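Local coordinates for protein Cif (Cell cycle inhibiting factor) (Escherichia coli, PDB 3EFY) that deamidates a glutamine of host NEDD8, thereby abolishing cullin-RING ubiquitin ligase activity and inhibiting the host cell cycle, at residues A[34-46]-A[156-168]. Numbering follows the deposited sequence.
Sequences EQTLSLEQLQERL and HDNFSFQLFEYDT
Leu37 and Phe161 pair through their backbones as a single antiparallel hydrogen-bonded bridge: Leu37 N donates to Phe161 O at 2.8 Å, and Phe161 N returns a bond to Leu37 O at 2.9 Å. Water continues the pairing on both sides, one molecule linking Gln35 O to Leu163 N, another Phe159 O to Leu39 N. The Phe161 ring packs against the first turn of helix 39-46. Leu42 CD2 sits over the ring centre, 3.5 Å from the centroid and 6° off the normal, a CH-pi contact, while Leu39 CD1 packs 3.8 Å from Phe161 CE2. The Leu42 and Phe161 side chains cross at about a right angle; chi1 of Leu42 (173°), which sets CG opposite the backbone N, carries CD2 over the ring. Farther along, Leu163 CD2 lies over one face of the Arg45 guanidinium, 3.7 Å from Arg45 NH2; a water in the guanidinium plane accepts from Arg45 NH1 and donates to Leu163 O. The Gln162 amide meets Glu34 CB and is hydrogen-bonded through OE1 to Tyr29 OH and through NE2 to Phe31 O, whereas Glu34 OE1 approaches the Phe164 ring edge and Glu34 OE2 accepts from Cys30 N. Ser38 and Gln41 form a capping box immediately after the bridge. Phe161 also meets Phe120 edge-to-face and packs on Leu57 and Val59 of strand 54-61. The arrangement is a beta bridge running into a capped helix, covering edge strand 159-166 of the antiparallel sheet in the papain-like (clan CA) fold of Cif's C-terminal part, which holds the Cif-family domain.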
loop_
_atom_site.group_PDB
_atom_site.type_symbol
_atom_site.label_atom_id
_atom_site.label_comp_id
_atom_site.label_asym_id
_atom_site.label_seq_id
_atom_site.Cartn_x
_atom_site.Cartn_y
_atom_site.Cartn_z
ATOM N N GLU A 34 5.038 13.812 7.108
ATOM C CA GLU A 34 3.878 14.107 7.911
ATOM C C GLU A 34 4.194 14.968 9.107
ATOM O O GLU A 34 5.347 15.021 9.629
ATOM C CB GLU A 34 3.165 12.798 8.371
ATOM C CG GLU A 34 2.804 11.850 7.210
ATOM C CD GLU A 34 1.832 12.394 6.162
ATOM O OE1 GLU A 34 1.180 13.464 6.353
ATOM O OE2 GLU A 34 1.738 11.786 5.049
ATOM N N GLN A 35 3.161 15.647 9.583
ATOM C CA GLN A 35 3.261 16.420 10.784
ATOM C C GLN A 35 3.456 15.519 11.992
ATOM O O GLN A 35 2.921 14.413 12.056
ATOM C CB GLN A 35 2.036 17.277 11.004
ATOM C CG GLN A 35 1.777 18.302 9.879
ATOM C CD GLN A 35 2.938 19.237 9.699
ATOM O OE1 GLN A 35 3.599 19.230 8.643
ATOM N NE2 GLN A 35 3.256 19.992 10.741
ATOM N N THR A 36 4.231 16.002 12.932
ATOM C CA THR A 36 4.500 15.254 14.190
ATOM C C THR A 36 4.059 15.977 15.447
ATOM O O THR A 36 4.014 17.195 15.504
ATOM C CB THR A 36 5.969 14.828 14.285
ATOM O OG1 THR A 36 6.808 15.975 14.377
ATOM C CG2 THR A 36 6.397 13.956 13.080
ATOM N N LEU A 37 3.688 15.212 16.458
ATOM C CA LEU A 37 3.292 15.717 17.748
ATOM C C LEU A 37 4.300 15.268 18.821
ATOM O O LEU A 37 4.815 14.128 18.791
ATOM C CB LEU A 37 1.927 15.137 18.185
ATOM C CG LEU A 37 0.672 15.529 17.388
ATOM C CD1 LEU A 37 0.618 14.939 16.039
ATOM C CD2 LEU A 37 -0.543 15.095 18.221
ATOM N N SER A 38 4.520 16.148 19.768
ATOM C CA SER A 38 5.201 15.821 21.015
ATOM C C SER A 38 4.244 15.094 21.926
ATOM O O SER A 38 3.042 15.094 21.728
ATOM C CB SER A 38 5.711 17.079 21.727
ATOM O OG SER A 38 4.606 17.900 22.081
ATOM N N LEU A 39 4.768 14.508 22.981
ATOM C CA LEU A 39 3.889 13.905 23.977
ATOM C C LEU A 39 2.931 14.912 24.596
ATOM O O LEU A 39 1.753 14.623 24.751
ATOM C CB LEU A 39 4.719 13.282 25.102
ATOM C CG LEU A 39 3.917 12.538 26.152
ATOM C CD1 LEU A 39 2.920 11.452 25.632
ATOM C CD2 LEU A 39 4.930 11.932 27.159
ATOM N N GLU A 40 3.407 16.102 24.911
ATOM C CA GLU A 40 2.522 17.103 25.510
ATOM C C GLU A 40 1.391 17.446 24.565
ATOM O O GLU A 40 0.233 17.541 24.978
ATOM C CB GLU A 40 3.321 18.339 25.900
ATOM C CG GLU A 40 2.574 19.629 26.137
ATOM C CD GLU A 40 3.562 20.812 26.113
ATOM O OE1 GLU A 40 3.645 21.539 25.085
ATOM O OE2 GLU A 40 4.301 20.951 27.103
ATOM N N GLN A 41 1.716 17.618 23.292
ATOM C CA GLN A 41 0.718 17.852 22.284
ATOM C C GLN A 41 -0.310 16.711 22.170
ATOM O O GLN A 41 -1.522 16.909 22.067
ATOM C CB GLN A 41 1.444 18.035 20.956
ATOM C CG GLN A 41 0.838 18.899 20.022
ATOM C CD GLN A 41 1.793 19.232 18.843
ATOM O OE1 GLN A 41 2.972 18.811 18.789
ATOM N NE2 GLN A 41 1.269 20.001 17.914
ATOM N N LEU A 42 0.176 15.470 22.141
ATOM C CA LEU A 42 -0.681 14.330 22.063
ATOM C C LEU A 42 -1.620 14.280 23.301
ATOM O O LEU A 42 -2.808 14.040 23.162
ATOM C CB LEU A 42 0.160 13.020 22.028
ATOM C CG LEU A 42 -0.723 11.762 22.107
ATOM C CD1 LEU A 42 -1.616 11.612 20.861
ATOM C CD2 LEU A 42 0.116 10.511 22.312
ATOM N N GLN A 43 -1.090 14.547 24.488
ATOM C CA GLN A 43 -1.892 14.498 25.728
ATOM C C GLN A 43 -3.072 15.528 25.651
ATOM O O GLN A 43 -4.222 15.202 26.011
ATOM C CB GLN A 43 -1.026 14.713 26.978
ATOM C CG GLN A 43 -0.053 13.559 27.261
ATOM C CD GLN A 43 0.984 13.876 28.325
ATOM O OE1 GLN A 43 1.330 15.051 28.563
ATOM N NE2 GLN A 43 1.526 12.825 28.960
ATOM N N GLU A 44 -2.779 16.693 25.097
ATOM C CA GLU A 44 -3.852 17.693 24.847
ATOM C C GLU A 44 -4.849 17.196 23.854
ATOM O O GLU A 44 -6.059 17.328 24.096
ATOM C CB GLU A 44 -3.292 19.065 24.459
ATOM C CG GLU A 44 -2.477 19.704 25.557
ATOM C CD GLU A 44 -3.341 20.170 26.699
ATOM O OE1 GLU A 44 -4.431 20.753 26.437
ATOM O OE2 GLU A 44 -2.943 19.931 27.856
ATOM N N ARG A 45 -4.393 16.602 22.728
ATOM C CA ARG A 45 -5.308 16.111 21.721
ATOM C C ARG A 45 -6.203 15.008 22.316
ATOM O O ARG A 45 -7.374 14.899 21.970
ATOM C CB ARG A 45 -4.553 15.613 20.492
ATOM C CG ARG A 45 -3.921 16.739 19.620
ATOM C CD ARG A 45 -5.024 17.576 18.827
ATOM N NE ARG A 45 -5.841 16.727 17.988
ATOM C CZ ARG A 45 -5.469 16.229 16.803
ATOM N NH1 ARG A 45 -4.270 16.521 16.283
ATOM N NH2 ARG A 45 -6.250 15.399 16.163
ATOM N N LEU A 46 -5.621 14.127 23.140
ATOM C CA LEU A 46 -6.412 12.999 23.639
ATOM C C LEU A 46 -7.498 13.507 24.607
ATOM O O LEU A 46 -8.611 12.949 24.629
ATOM C CB LEU A 46 -5.504 11.962 24.292
ATOM C CG LEU A 46 -4.559 11.210 23.343
ATOM C CD1 LEU A 46 -3.623 10.323 24.155
ATOM C CD2 LEU A 46 -5.287 10.437 22.225
ATOM N N HIS A 156 15.042 14.687 27.002
ATOM C CA HIS A 156 13.751 15.075 26.418
ATOM C C HIS A 156 13.585 14.468 25.024
ATOM O O HIS A 156 14.494 13.814 24.506
ATOM C CB HIS A 156 13.589 16.608 26.428
ATOM C CG HIS A 156 13.328 17.179 27.798
ATOM N ND1 HIS A 156 12.120 17.028 28.453
ATOM C CD2 HIS A 156 14.124 17.882 28.642
ATOM C CE1 HIS A 156 12.182 17.618 29.636
ATOM N NE2 HIS A 156 13.389 18.140 29.777
ATOM N N ASP A 157 12.398 14.637 24.444
ATOM C CA ASP A 157 12.106 14.167 23.085
ATOM C C ASP A 157 12.298 12.659 22.845
ATOM O O ASP A 157 12.758 12.261 21.769
ATOM C CB ASP A 157 12.952 14.913 22.058
ATOM C CG ASP A 157 12.874 16.421 22.198
ATOM O OD1 ASP A 157 11.860 16.951 22.737
ATOM O OD2 ASP A 157 13.852 17.065 21.753
ATOM N N ASN A 158 11.928 11.840 23.824
ATOM C CA ASN A 158 11.936 10.391 23.674
ATOM C C ASN A 158 10.894 9.957 22.602
ATOM O O ASN A 158 11.182 9.145 21.727
ATOM C CB ASN A 158 11.605 9.751 25.028
ATOM C CG ASN A 158 12.742 9.916 26.037
ATOM O OD1 ASN A 158 12.660 10.736 26.978
ATOM N ND2 ASN A 158 13.826 9.182 25.804
ATOM N N PHE A 159 9.717 10.571 22.667
ATOM C CA PHE A 159 8.608 10.171 21.800
ATOM C C PHE A 159 8.375 11.170 20.674
ATOM O O PHE A 159 8.523 12.385 20.858
ATOM C CB PHE A 159 7.308 10.078 22.597
ATOM C CG PHE A 159 7.231 8.888 23.522
ATOM C CD1 PHE A 159 6.836 7.661 23.037
ATOM C CD2 PHE A 159 7.545 9.014 24.847
ATOM C CE1 PHE A 159 6.732 6.547 23.856
ATOM C CE2 PHE A 159 7.429 7.897 25.726
ATOM C CZ PHE A 159 7.055 6.655 25.216
ATOM N N SER A 160 7.960 10.647 19.528
ATOM C CA SER A 160 7.394 11.441 18.416
ATOM C C SER A 160 6.157 10.683 17.930
ATOM O O SER A 160 6.223 9.470 17.732
ATOM C CB SER A 160 8.389 11.490 17.270
ATOM O OG SER A 160 7.920 12.218 16.152
ATOM N N PHE A 161 5.057 11.395 17.719
ATOM C CA PHE A 161 3.807 10.794 17.323
ATOM C C PHE A 161 3.304 11.393 16.027
ATOM O O PHE A 161 3.603 12.542 15.686
ATOM C CB PHE A 161 2.743 11.044 18.368
ATOM C CG PHE A 161 3.079 10.484 19.725
ATOM C CD1 PHE A 161 2.813 9.147 20.000
ATOM C CD2 PHE A 161 3.629 11.288 20.712
ATOM C CE1 PHE A 161 3.110 8.619 21.267
ATOM C CE2 PHE A 161 3.894 10.787 21.969
ATOM C CZ PHE A 161 3.644 9.440 22.236
ATOM N N GLN A 162 2.507 10.610 15.304
ATOM C CA GLN A 162 1.674 11.132 14.197
ATOM C C GLN A 162 0.253 10.652 14.444
ATOM O O GLN A 162 0.038 9.467 14.774
ATOM C CB GLN A 162 2.145 10.649 12.839
ATOM C CG GLN A 162 3.596 11.070 12.547
ATOM C CD GLN A 162 4.106 10.567 11.222
ATOM O OE1 GLN A 162 3.397 9.857 10.486
ATOM N NE2 GLN A 162 5.341 10.960 10.875
ATOM N N LEU A 163 -0.713 11.580 14.343
ATOM C CA LEU A 163 -2.103 11.265 14.681
ATOM C C LEU A 163 -3.013 11.645 13.507
ATOM O O LEU A 163 -2.991 12.819 13.064
ATOM C CB LEU A 163 -2.517 12.032 15.900
ATOM C CG LEU A 163 -3.921 11.890 16.435
ATOM C CD1 LEU A 163 -4.238 10.414 16.802
ATOM C CD2 LEU A 163 -4.086 12.827 17.653
ATOM N N PHE A 164 -3.797 10.712 13.034
ATOM C CA PHE A 164 -4.701 10.932 11.920
ATOM C C PHE A 164 -6.096 10.374 12.193
ATOM O O PHE A 164 -6.240 9.273 12.743
ATOM C CB PHE A 164 -4.208 10.239 10.649
ATOM C CG PHE A 164 -2.956 10.804 10.039
ATOM C CD1 PHE A 164 -1.715 10.453 10.526
ATOM C CD2 PHE A 164 -3.018 11.600 8.906
ATOM C CE1 PHE A 164 -0.544 10.909 9.908
ATOM C CE2 PHE A 164 -1.832 12.052 8.287
ATOM C CZ PHE A 164 -0.600 11.688 8.822
ATOM N N GLU A 165 -7.155 11.070 11.735
ATOM C CA GLU A 165 -8.458 10.448 11.658
ATOM C C GLU A 165 -8.512 9.427 10.535
ATOM O O GLU A 165 -7.885 9.634 9.489
ATOM C CB GLU A 165 -9.521 11.551 11.443
ATOM C CG GLU A 165 -10.936 11.000 11.468
ATOM C CD GLU A 165 -12.040 12.036 11.215
ATOM O OE1 GLU A 165 -11.734 13.275 11.220
ATOM O OE2 GLU A 165 -13.207 11.551 11.022
ATOM N N TYR A 166 -9.219 8.314 10.724
ATOM C CA TYR A 166 -9.454 7.396 9.640
ATOM C C TYR A 166 -10.925 7.026 9.524
ATOM O O TYR A 166 -11.670 7.194 10.496
ATOM C CB TYR A 166 -8.608 6.133 9.798
ATOM C CG TYR A 166 -9.033 5.128 10.855
ATOM C CD1 TYR A 166 -9.953 4.100 10.563
ATOM C CD2 TYR A 166 -8.513 5.178 12.135
ATOM C CE1 TYR A 166 -10.300 3.184 11.488
ATOM C CE2 TYR A 166 -8.860 4.251 13.081
ATOM C CZ TYR A 166 -9.757 3.234 12.766
ATOM O OH TYR A 166 -10.126 2.257 13.687
ATOM N N ASP A 167 -11.273 6.525 8.346
ATOM C CA ASP A 167 -12.619 6.021 8.021
ATOM C C ASP A 167 -12.556 4.522 7.919
ATOM O O ASP A 167 -11.720 3.988 7.190
ATOM C CB ASP A 167 -13.041 6.587 6.692
ATOM C CG ASP A 167 -13.197 8.062 6.726
ATOM O OD1 ASP A 167 -13.782 8.574 7.705
ATOM O OD2 ASP A 167 -12.762 8.714 5.753
ATOM N N THR A 168 -13.450 3.850 8.625
ATOM C CA THR A 168 -13.462 2.399 8.625
ATOM C C THR A 168 -13.662 1.816 7.217
ATOM O O THR A 168 -13.096 0.787 6.906
ATOM C CB THR A 168 -14.493 1.905 9.611
ATOM O OG1 THR A 168 -14.463 0.474 9.641
ATOM C CG2 THR A 168 -15.845 2.436 9.203
HETATM O O HOH W 1 0.280 13.985 12.833
HETATM O O HOH W 2 7.687 14.204 22.951
HETATM O O HOH W 3 -3.374 15.394 13.899
HETATM O O HOH W 4 -6.067 14.209 13.633
#